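Local coordinates for choline binding protein PCPA (Streptococcus pneumoniae, PDB 4CP6) that is a pneumococcal surface protein and vaccine antigen built on leucine-rich repeats, probably attached to choline of the cell wall and suspected to mediate adhesion, at residues K341-G346 against K365-K370; F376-D381 against D400-N405; V389-T394 against N410-E415. All coordinates share one frame; numbering follows the deposited sequence.

Interaction 1: residues K341-G346 against K365-K370; sequences KSLTIG and KEIHIK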
loop_
_atom_site.group_PDB
_atom_site.type_symbol
_atom_site.label_atom_id
_atom_site.label_comp_id
_atom_site.label_asym_id
_atom_site.label_seq_id
_atom_site.Cartn_x
_atom_site.Cartn_y
_atom_site.Cartn_z
ATOM N N LYS A 341 -15.912 21.996 -10.026
ATOM C CA LYS A 341 -16.457 23.243 -10.546
ATOM C C LYS A 341 -15.918 24.462 -9.823
ATOM O O LYS A 341 -15.790 25.546 -10.405
ATOM C CB LYS A 341 -17.998 23.198 -10.401
ATOM C CG LYS A 341 -18.672 22.147 -11.266
ATOM C CD LYS A 341 -20.207 22.169 -11.117
ATOM C CE LYS A 341 -20.689 21.390 -9.911
ATOM N NZ LYS A 341 -22.120 21.002 -10.032
ATOM N N SER A 342 -15.580 24.297 -8.539
ATOM C CA SER A 342 -15.168 25.419 -7.742
ATOM C C SER A 342 -14.149 25.009 -6.702
ATOM O O SER A 342 -14.273 23.921 -6.125
ATOM C CB SER A 342 -16.396 25.983 -7.022
ATOM O OG SER A 342 -16.101 27.150 -6.277
ATOM N N LEU A 343 -13.211 25.912 -6.413
ATOM C CA LEU A 343 -12.231 25.747 -5.345
ATOM C C LEU A 343 -12.254 27.007 -4.486
ATOM O O LEU A 343 -12.207 28.123 -5.038
ATOM C CB LEU A 343 -10.816 25.504 -5.930
ATOM C CG LEU A 343 -9.690 25.593 -4.908
ATOM C CD1 LEU A 343 -9.715 24.359 -3.991
ATOM C CD2 LEU A 343 -8.324 25.686 -5.601
ATOM N N THR A 344 -12.317 26.859 -3.152
ATOM C CA THR A 344 -12.207 27.990 -2.246
ATOM C C THR A 344 -10.973 27.802 -1.387
ATOM O O THR A 344 -10.740 26.691 -0.895
ATOM C CB THR A 344 -13.466 28.167 -1.379
ATOM O OG1 THR A 344 -14.556 28.465 -2.258
ATOM C CG2 THR A 344 -13.305 29.274 -0.335
ATOM N N ILE A 345 -10.180 28.859 -1.239
ATOM C CA ILE A 345 -8.957 28.824 -0.458
ATOM C C ILE A 345 -9.230 29.687 0.769
ATOM O O ILE A 345 -9.440 30.900 0.648
ATOM C CB ILE A 345 -7.752 29.329 -1.287
ATOM C CG1 ILE A 345 -7.690 28.623 -2.662
ATOM C CG2 ILE A 345 -6.451 29.151 -0.508
ATOM C CD1 ILE A 345 -6.528 29.056 -3.577
ATOM N N GLY A 346 -9.175 29.049 1.941
ATOM C CA GLY A 346 -9.504 29.645 3.234
ATOM C C GLY A 346 -8.736 30.882 3.648
ATOM O O GLY A 346 -7.692 31.225 3.092
ATOM N N LYS A 365 -14.664 26.242 -12.976
ATOM C CA LYS A 365 -15.195 27.547 -13.349
ATOM C C LYS A 365 -14.603 28.662 -12.532
ATOM O O LYS A 365 -14.396 29.770 -13.036
ATOM C CB LYS A 365 -16.728 27.477 -13.116
ATOM C CG LYS A 365 -17.507 28.763 -13.084
ATOM C CD LYS A 365 -19.006 28.439 -12.979
ATOM C CE LYS A 365 -19.553 28.610 -11.580
ATOM N NZ LYS A 365 -21.026 28.831 -11.585
ATOM N N GLU A 366 -14.329 28.391 -11.244
ATOM C CA GLU A 366 -13.958 29.484 -10.364
ATOM C C GLU A 366 -13.062 29.076 -9.205
ATOM O O GLU A 366 -13.195 27.960 -8.702
ATOM C CB GLU A 366 -15.245 30.132 -9.778
ATOM C CG GLU A 366 -16.172 29.149 -9.087
ATOM C CD GLU A 366 -17.518 29.666 -8.606
ATOM O OE1 GLU A 366 -17.767 30.889 -8.706
ATOM O OE2 GLU A 366 -18.304 28.848 -8.078
ATOM N N ILE A 367 -12.172 29.986 -8.805
ATOM C CA ILE A 367 -11.298 29.859 -7.638
ATOM C C ILE A 367 -11.525 31.101 -6.792
ATOM O O ILE A 367 -11.333 32.231 -7.272
ATOM C CB ILE A 367 -9.808 29.690 -8.025
ATOM C CG1 ILE A 367 -9.567 28.415 -8.853
ATOM C CG2 ILE A 367 -8.927 29.691 -6.772
ATOM C CD1 ILE A 367 -8.164 28.335 -9.481
ATOM N N HIS A 368 -11.918 30.898 -5.528
ATOM C CA HIS A 368 -12.148 31.991 -4.589
ATOM C C HIS A 368 -11.008 32.021 -3.587
ATOM O O HIS A 368 -10.836 31.041 -2.833
ATOM C CB HIS A 368 -13.495 31.823 -3.874
ATOM C CG HIS A 368 -14.670 31.812 -4.796
ATOM N ND1 HIS A 368 -15.464 32.938 -4.946
ATOM C CD2 HIS A 368 -15.180 30.810 -5.546
ATOM C CE1 HIS A 368 -16.395 32.608 -5.823
ATOM N NE2 HIS A 368 -16.273 31.336 -6.215
ATOM N N ILE A 369 -10.231 33.101 -3.555
ATOM C CA ILE A 369 -9.109 33.275 -2.640
ATOM C C ILE A 369 -9.595 34.191 -1.540
ATOM O O ILE A 369 -9.856 35.370 -1.801
ATOM C CB ILE A 369 -7.872 33.823 -3.357
ATOM C CG1 ILE A 369 -7.511 32.901 -4.569
ATOM C CG2 ILE A 369 -6.710 34.012 -2.365
ATOM C CD1 ILE A 369 -6.170 33.197 -5.262
ATOM N N LYS A 370 -9.724 33.672 -0.312
ATOM C CA LYS A 370 -10.295 34.482 0.775
ATOM C C LYS A 370 -9.302 35.319 1.548
ATOM O O LYS A 370 -9.729 36.221 2.275
ATOM C CB LYS A 370 -11.066 33.558 1.733
ATOM C CG LYS A 370 -12.268 32.893 1.082
ATOM C CD LYS A 370 -13.063 32.047 2.061
ATOM C CE LYS A 370 -14.051 32.803 2.909
ATOM N NZ LYS A 370 -14.539 31.953 4.032
HETATM O O HOH W 1 -18.424 28.490 -5.369
#

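Interaction 2: residues F376-D381 against D400-N405; sequences FSVKKD and DVLKSN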
loop_
_atom_site.group_PDB
_atom_site.type_symbol
_atom_site.label_atom_id
_atom_site.label_comp_id
_atom_site.label_asym_id
_atom_site.label_seq_id
_atom_site.Cartn_x
_atom_site.Cartn_y
_atom_site.Cartn_z
ATOM N N PHE A 376 0.662 38.378 0.339
ATOM C CA PHE A 376 0.154 37.191 -0.378
ATOM C C PHE A 376 1.117 36.770 -1.475
ATOM O O PHE A 376 1.507 37.605 -2.283
ATOM C CB PHE A 376 -1.217 37.511 -1.001
ATOM C CG PHE A 376 -1.904 36.294 -1.577
ATOM C CD1 PHE A 376 -2.586 35.409 -0.755
ATOM C CD2 PHE A 376 -1.843 36.020 -2.934
ATOM C CE1 PHE A 376 -3.191 34.270 -1.275
ATOM C CE2 PHE A 376 -2.466 34.885 -3.451
ATOM C CZ PHE A 376 -3.110 34.011 -2.616
ATOM N N SER A 377 1.465 35.473 -1.542
ATOM C CA SER A 377 2.392 35.020 -2.558
ATOM C C SER A 377 1.925 33.794 -3.342
ATOM O O SER A 377 1.266 32.886 -2.809
ATOM C CB SER A 377 3.768 34.782 -1.944
ATOM O OG SER A 377 3.754 33.676 -1.064
ATOM N N VAL A 378 2.326 33.766 -4.616
ATOM C CA VAL A 378 2.014 32.736 -5.612
ATOM C C VAL A 378 3.319 32.524 -6.379
ATOM O O VAL A 378 4.045 33.501 -6.634
ATOM C CB VAL A 378 0.911 33.275 -6.581
ATOM C CG1 VAL A 378 0.606 32.304 -7.716
ATOM C CG2 VAL A 378 -0.373 33.612 -5.817
ATOM N N LYS A 379 3.596 31.287 -6.796
ATOM C CA LYS A 379 4.755 31.019 -7.649
ATOM C C LYS A 379 4.275 30.892 -9.074
ATOM O O LYS A 379 3.075 30.651 -9.320
ATOM C CB LYS A 379 5.474 29.715 -7.231
ATOM C CG LYS A 379 6.035 29.718 -5.797
ATOM C CD LYS A 379 7.170 30.725 -5.614
ATOM C CE LYS A 379 8.066 30.381 -4.446
ATOM N NZ LYS A 379 8.990 31.498 -4.105
ATOM N N LYS A 380 5.202 30.989 -10.041
ATOM C CA LYS A 380 4.791 30.869 -11.429
ATOM C C LYS A 380 4.274 29.476 -11.790
ATOM O O LYS A 380 3.541 29.329 -12.768
ATOM C CB LYS A 380 5.910 31.294 -12.369
ATOM C CG LYS A 380 6.000 32.816 -12.386
ATOM C CD LYS A 380 7.087 33.295 -13.293
ATOM C CE LYS A 380 7.153 34.800 -13.296
ATOM N NZ LYS A 380 8.467 35.237 -13.858
ATOM N N ASP A 381 4.620 28.460 -10.977
ATOM C CA ASP A 381 4.120 27.106 -11.197
ATOM C C ASP A 381 3.109 26.673 -10.147
ATOM O O ASP A 381 2.827 25.478 -10.031
ATOM C CB ASP A 381 5.271 26.095 -11.345
ATOM C CG ASP A 381 6.199 26.065 -10.165
ATOM O OD1 ASP A 381 5.919 26.755 -9.169
ATOM O OD2 ASP A 381 7.189 25.304 -10.212
ATOM N N ASP A 400 -2.810 41.782 -8.665
ATOM C CA ASP A 400 -1.494 42.069 -9.259
ATOM C C ASP A 400 -0.556 40.887 -9.101
ATOM O O ASP A 400 0.198 40.546 -10.017
ATOM C CB ASP A 400 -0.842 43.314 -8.623
ATOM C CG ASP A 400 -1.574 44.619 -8.866
ATOM O OD1 ASP A 400 -2.375 44.685 -9.823
ATOM O OD2 ASP A 400 -1.322 45.578 -8.110
ATOM N N VAL A 401 -0.578 40.263 -7.917
ATOM C CA VAL A 401 0.267 39.085 -7.680
ATOM C C VAL A 401 -0.142 37.950 -8.642
ATOM O O VAL A 401 0.723 37.329 -9.304
ATOM C CB VAL A 401 0.179 38.651 -6.199
ATOM C CG1 VAL A 401 0.794 37.265 -6.013
ATOM C CG2 VAL A 401 0.854 39.686 -5.294
ATOM N N LEU A 402 -1.437 37.689 -8.771
ATOM C CA LEU A 402 -1.878 36.657 -9.727
ATOM C C LEU A 402 -1.494 36.982 -11.161
ATOM O O LEU A 402 -0.930 36.126 -11.843
ATOM C CB LEU A 402 -3.381 36.442 -9.668
ATOM C CG LEU A 402 -3.909 35.661 -8.493
ATOM C CD1 LEU A 402 -5.422 35.662 -8.513
ATOM C CD2 LEU A 402 -3.392 34.181 -8.511
ATOM N N LYS A 403 -1.757 38.218 -11.635
ATOM C CA LYS A 403 -1.411 38.585 -13.001
ATOM C C LYS A 403 0.070 38.411 -13.295
ATOM O O LYS A 403 0.443 38.093 -14.427
ATOM C CB LYS A 403 -1.765 40.044 -13.276
ATOM C CG LYS A 403 -3.254 40.304 -13.422
ATOM C CD LYS A 403 -3.554 41.803 -13.495
ATOM C CE LYS A 403 -3.535 42.357 -14.902
ATOM N NZ LYS A 403 -4.153 43.709 -14.965
ATOM N N SER A 404 0.916 38.673 -12.287
ATOM C CA SER A 404 2.346 38.599 -12.476
ATOM C C SER A 404 2.868 37.152 -12.519
ATOM O O SER A 404 3.925 36.899 -13.099
ATOM C CB SER A 404 3.041 39.358 -11.361
ATOM O OG SER A 404 4.438 39.358 -11.563
ATOM N N ASN A 405 2.135 36.196 -11.922
ATOM C CA ASN A 405 2.604 34.813 -11.786
ATOM C C ASN A 405 1.849 33.791 -12.599
ATOM O O ASN A 405 2.418 32.726 -12.883
ATOM C CB ASN A 405 2.614 34.423 -10.315
ATOM C CG ASN A 405 3.612 35.257 -9.551
ATOM O OD1 ASN A 405 3.266 36.250 -8.860
ATOM N ND2 ASN A 405 4.869 34.962 -9.745
#

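Interaction 3: residues V389-T394 against N410-E415; sequences VKFYVT and NDIIVE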
loop_
_atom_site.group_PDB
_atom_site.type_symbol
_atom_site.label_atom_id
_atom_site.label_comp_id
_atom_site.label_asym_id
_atom_site.label_seq_id
_atom_site.Cartn_x
_atom_site.Cartn_y
_atom_site.Cartn_z
ATOM N N VAL A 389 -10.744 29.642 -16.256
ATOM C CA VAL A 389 -11.064 29.676 -14.835
ATOM C C VAL A 389 -11.081 31.137 -14.376
ATOM O O VAL A 389 -10.173 31.900 -14.710
ATOM C CB VAL A 389 -10.032 28.861 -14.008
ATOM C CG1 VAL A 389 -10.350 28.940 -12.508
ATOM C CG2 VAL A 389 -9.994 27.397 -14.454
ATOM N N LYS A 390 -12.097 31.511 -13.592
ATOM C CA LYS A 390 -12.217 32.848 -13.047
ATOM C C LYS A 390 -11.696 32.881 -11.628
ATOM O O LYS A 390 -11.999 31.962 -10.841
ATOM C CB LYS A 390 -13.682 33.298 -13.008
ATOM C CG LYS A 390 -14.518 32.936 -14.198
ATOM C CD LYS A 390 -15.968 33.073 -13.846
ATOM C CE LYS A 390 -16.743 32.083 -14.643
ATOM N NZ LYS A 390 -17.076 32.566 -16.006
ATOM N N PHE A 391 -10.974 33.936 -11.276
ATOM C CA PHE A 391 -10.549 34.124 -9.896
ATOM C C PHE A 391 -11.359 35.200 -9.238
ATOM O O PHE A 391 -11.631 36.246 -9.865
ATOM C CB PHE A 391 -9.082 34.522 -9.804
ATOM C CG PHE A 391 -8.088 33.403 -10.017
ATOM C CD1 PHE A 391 -7.639 33.083 -11.294
ATOM C CD2 PHE A 391 -7.557 32.711 -8.934
ATOM C CE1 PHE A 391 -6.691 32.072 -11.485
ATOM C CE2 PHE A 391 -6.614 31.692 -9.126
ATOM C CZ PHE A 391 -6.190 31.376 -10.399
ATOM N N TYR A 392 -11.639 35.028 -7.940
ATOM C CA TYR A 392 -12.344 36.003 -7.103
ATOM C C TYR A 392 -11.374 36.292 -5.961
ATOM O O TYR A 392 -10.980 35.364 -5.218
ATOM C CB TYR A 392 -13.709 35.469 -6.621
ATOM C CG TYR A 392 -14.680 35.120 -7.734
ATOM C CD1 TYR A 392 -14.592 33.911 -8.411
ATOM C CD2 TYR A 392 -15.676 36.021 -8.133
ATOM C CE1 TYR A 392 -15.465 33.597 -9.458
ATOM C CE2 TYR A 392 -16.562 35.710 -9.169
ATOM C CZ TYR A 392 -16.450 34.496 -9.833
ATOM O OH TYR A 392 -17.322 34.158 -10.859
ATOM N N VAL A 393 -10.932 37.547 -5.832
ATOM C CA VAL A 393 -9.916 37.925 -4.843
ATOM C C VAL A 393 -10.391 39.124 -4.007
ATOM O O VAL A 393 -11.376 39.768 -4.373
ATOM C CB VAL A 393 -8.530 38.191 -5.477
ATOM C CG1 VAL A 393 -8.036 36.966 -6.257
ATOM C CG2 VAL A 393 -8.554 39.421 -6.389
ATOM N N THR A 394 -9.681 39.427 -2.909
ATOM C CA THR A 394 -10.123 40.476 -1.989
ATOM C C THR A 394 -9.509 41.824 -2.260
ATOM O O THR A 394 -10.007 42.812 -1.718
ATOM C CB THR A 394 -9.835 40.056 -0.526
ATOM O OG1 THR A 394 -8.427 39.945 -0.361
ATOM C CG2 THR A 394 -10.551 38.768 -0.134
ATOM N N ASN A 410 -6.247 34.705 -16.984
ATOM C CA ASN A 410 -7.571 34.464 -16.411
ATOM C C ASN A 410 -8.290 35.753 -16.028
ATOM O O ASN A 410 -7.644 36.702 -15.573
ATOM C CB ASN A 410 -7.429 33.640 -15.126
ATOM C CG ASN A 410 -6.738 32.329 -15.371
ATOM O OD1 ASN A 410 -5.537 32.295 -15.604
ATOM N ND2 ASN A 410 -7.479 31.237 -15.356
ATOM N N ASP A 411 -9.629 35.731 -16.107
ATOM C CA ASP A 411 -10.439 36.831 -15.594
ATOM C C ASP A 411 -10.284 36.820 -14.042
ATOM O O ASP A 411 -10.458 35.761 -13.415
ATOM C CB ASP A 411 -11.902 36.568 -15.972
ATOM C CG ASP A 411 -12.852 37.679 -15.604
ATOM O OD1 ASP A 411 -12.399 38.826 -15.513
ATOM O OD2 ASP A 411 -14.065 37.395 -15.471
ATOM N N ILE A 412 -9.910 37.962 -13.449
ATOM C CA ILE A 412 -9.744 38.139 -12.010
ATOM C C ILE A 412 -10.675 39.260 -11.569
ATOM O O ILE A 412 -10.564 40.406 -12.056
ATOM C CB ILE A 412 -8.297 38.443 -11.600
ATOM C CG1 ILE A 412 -7.319 37.358 -12.141
ATOM C CG2 ILE A 412 -8.207 38.572 -10.072
ATOM C CD1 ILE A 412 -5.899 37.765 -12.077
ATOM N N ILE A 413 -11.586 38.916 -10.655
ATOM C CA ILE A 413 -12.584 39.841 -10.096
ATOM C C ILE A 413 -12.203 40.211 -8.672
ATOM O O ILE A 413 -12.023 39.322 -7.817
ATOM C CB ILE A 413 -13.996 39.212 -10.200
ATOM C CG1 ILE A 413 -14.328 38.918 -11.692
ATOM C CG2 ILE A 413 -15.054 40.143 -9.559
ATOM C CD1 ILE A 413 -15.513 37.965 -11.940
ATOM N N VAL A 414 -12.064 41.509 -8.393
ATOM C CA VAL A 414 -11.760 42.005 -7.050
ATOM C C VAL A 414 -13.113 42.293 -6.378
ATOM O O VAL A 414 -13.882 43.135 -6.855
ATOM C CB VAL A 414 -10.847 43.261 -7.061
ATOM C CG1 VAL A 414 -10.620 43.792 -5.652
ATOM C CG2 VAL A 414 -9.515 42.957 -7.747
ATOM N N GLU A 415 -13.405 41.604 -5.280
ATOM C CA GLU A 415 -14.670 41.796 -4.559
ATOM C C GLU A 415 -14.752 43.216 -3.956
ATOM O O GLU A 415 -13.729 43.805 -3.605
ATOM C CB GLU A 415 -14.764 40.740 -3.438
ATOM C CG GLU A 415 -16.084 40.667 -2.674
ATOM C CD GLU A 415 -16.306 39.442 -1.799
ATOM O OE1 GLU A 415 -15.312 38.878 -1.282
ATOM O OE2 GLU A 415 -17.486 39.062 -1.612
HETATM O O HOH W 2 -10.954 33.399 -17.101
HETATM O O HOH W 3 -12.508 42.941 -0.784
#

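Interaction 1: residues K341-G346 against K365-K370
K365 and K341 open a parallel strand pair, 342-345 beside 366-369, in the leucine-rich repeat solenoid of the BspA type. The axes of the two short strands approach to 4.7 Å, 10° from parallel. K365 N binds K341 O. E366 N reaches the same oxygen in a weak bond. E366 O accepts a hydrogen bond from L343 N. The side chain of E366 starts with CG between its own N and carbonyl carbon (chi1 54°). From there E366 CG lies 3.4 Å from S342 OG. A water bridges the two residues, donating to E366 OE2 and also bonded to S342 OG. I367 turns to the face of L343, I345 and I369. I367 CG2 packs 4.2 Å from L343 CD2 and also touches I345 CD1. H368 uses both backbone groups: H368 N binds L343 O at 2.8 Å, and H368 O accepts from I345 N. Its ring lies on the face of S342, T344 and E366, and NE2 makes a weak bond to E366 OE1. The CD2 edge of the ring faces S342 OG. The ring also stacks on Y392 of the next strand, which continues the sheet. I369 lies side by side with I345, both pointing the same way, with I369 CG1 4.1 Å from I345 CD1. K370 N closes the ladder on I345 O. K370 CB and CG pass I345 O, and K370 CD rests 3.7 Å from T344 CG2.

Interaction 2: residues F376-D381 against D400-N405
V378 and V401 form the centre of a mainly apolar contact between one turn of the repeat solenoid and the helix near its C-terminal end, with N405 CB packed beside V378. Segment 376-381 contains a short, weakly bonded strand. Segment 400-405 is the last part of helix 396-405. No hydrogen bond joins the two. V378 points toward the helix and splits its methyls between three residues. V378 CG2 meets V401 CG1 at 3.8 Å and L402 CD2 at 4.1 Å. V378 CG1, anti to the backbone N (chi1 175°), packs 3.9 Å from N405 CB. V401 CG1 also touches the edge of the F376 ring, near its plane, 4.2 Å from F376 CD2. V401 CG2 lies by F376 O. At the helix end K380 CA makes a CA-H...O contact of 3.3 Å with N405 O. The extended K380 side chain crosses that of N405 at about a right angle, and K380 CE comes to 3.9 Å from S404 O. L402 continues inward to I369, F391 and I412, while S377 pairs by backbone bonds with the preceding turn. A terminal helix covering the apolar interior is consistent with the C-terminal cap of a leucine-rich repeat solenoid.

Interaction 3: residues V389-T394 against N410-E415
F391 and N410 meet near the start of a parallel strand pair, 390-393 with 412-414, the last two strands of the parallel sheet that runs from 319-322 to 412-414. Helix 396-405 connects them in a beta-alpha-beta crossover. The strands cross at -21°. F391 N binds D411 O, and F391 O accepts from I413 N at 2.8 Å. V393 repeats the pattern with I413 O and E415 N. F391 CB lies by D411 O and I412 CG1, 4.1 Å from the latter. F391 CG is anti to the carbonyl carbon (chi1 -76°), and from there the ring reaches N410. F391 CD1 meets N410 CB at 3.9 Å, in the ring plane and at its edge. F391 CE1 then lies near N410 CG. The ring and the N410 amide are turned 82° against each other. Elsewhere the F391 ring meets F383 edge-to-face and packs on L402 of the helix. N410 ND2 donates to V389 O at 2.8 Å, and that oxygen lies in the amide plane. N410 OD1 is bonded to T408 OG1. A water spans V389 O and D411 N. On the face of F391, V393, I412 and V414, V393 CG2 packs 3.8 Å from I412 CG2. On the other face Y392 and I413 lie side by side, Y392 CE2 3.7 Å from I413 CD1. The chemistry thus differs along the pair. Four backbone bonds fix the register, while V389 O, just before the strand, is held by an amide and a water. The apolar F391 and I412 face joins the sheet to the helix.

From the N terminus, interaction 1 comes first: it closes one repeat turn between strands 342-345 and 366-369. It is complete before the others begin. The chain then passes through 376-381, strand 390-393, helix 396-405 and strand 412-414, so interactions 2 and 3 alternate and cross. Interaction 2 closes a loop from segment 376-381 to the helix. Interaction 3 closes the crossover that contains this helix. Interactions 1 and 3 share one sheet, because strands 366-369 and 390-393 are neighbours, linked by probable backbone hydrogen bonds from I367 to K390 and Y392. I369 joins interactions 1 and 2 by touching F376 and L402. L402 also packs on 390-393 and 412-414, tying the helix to the sheet.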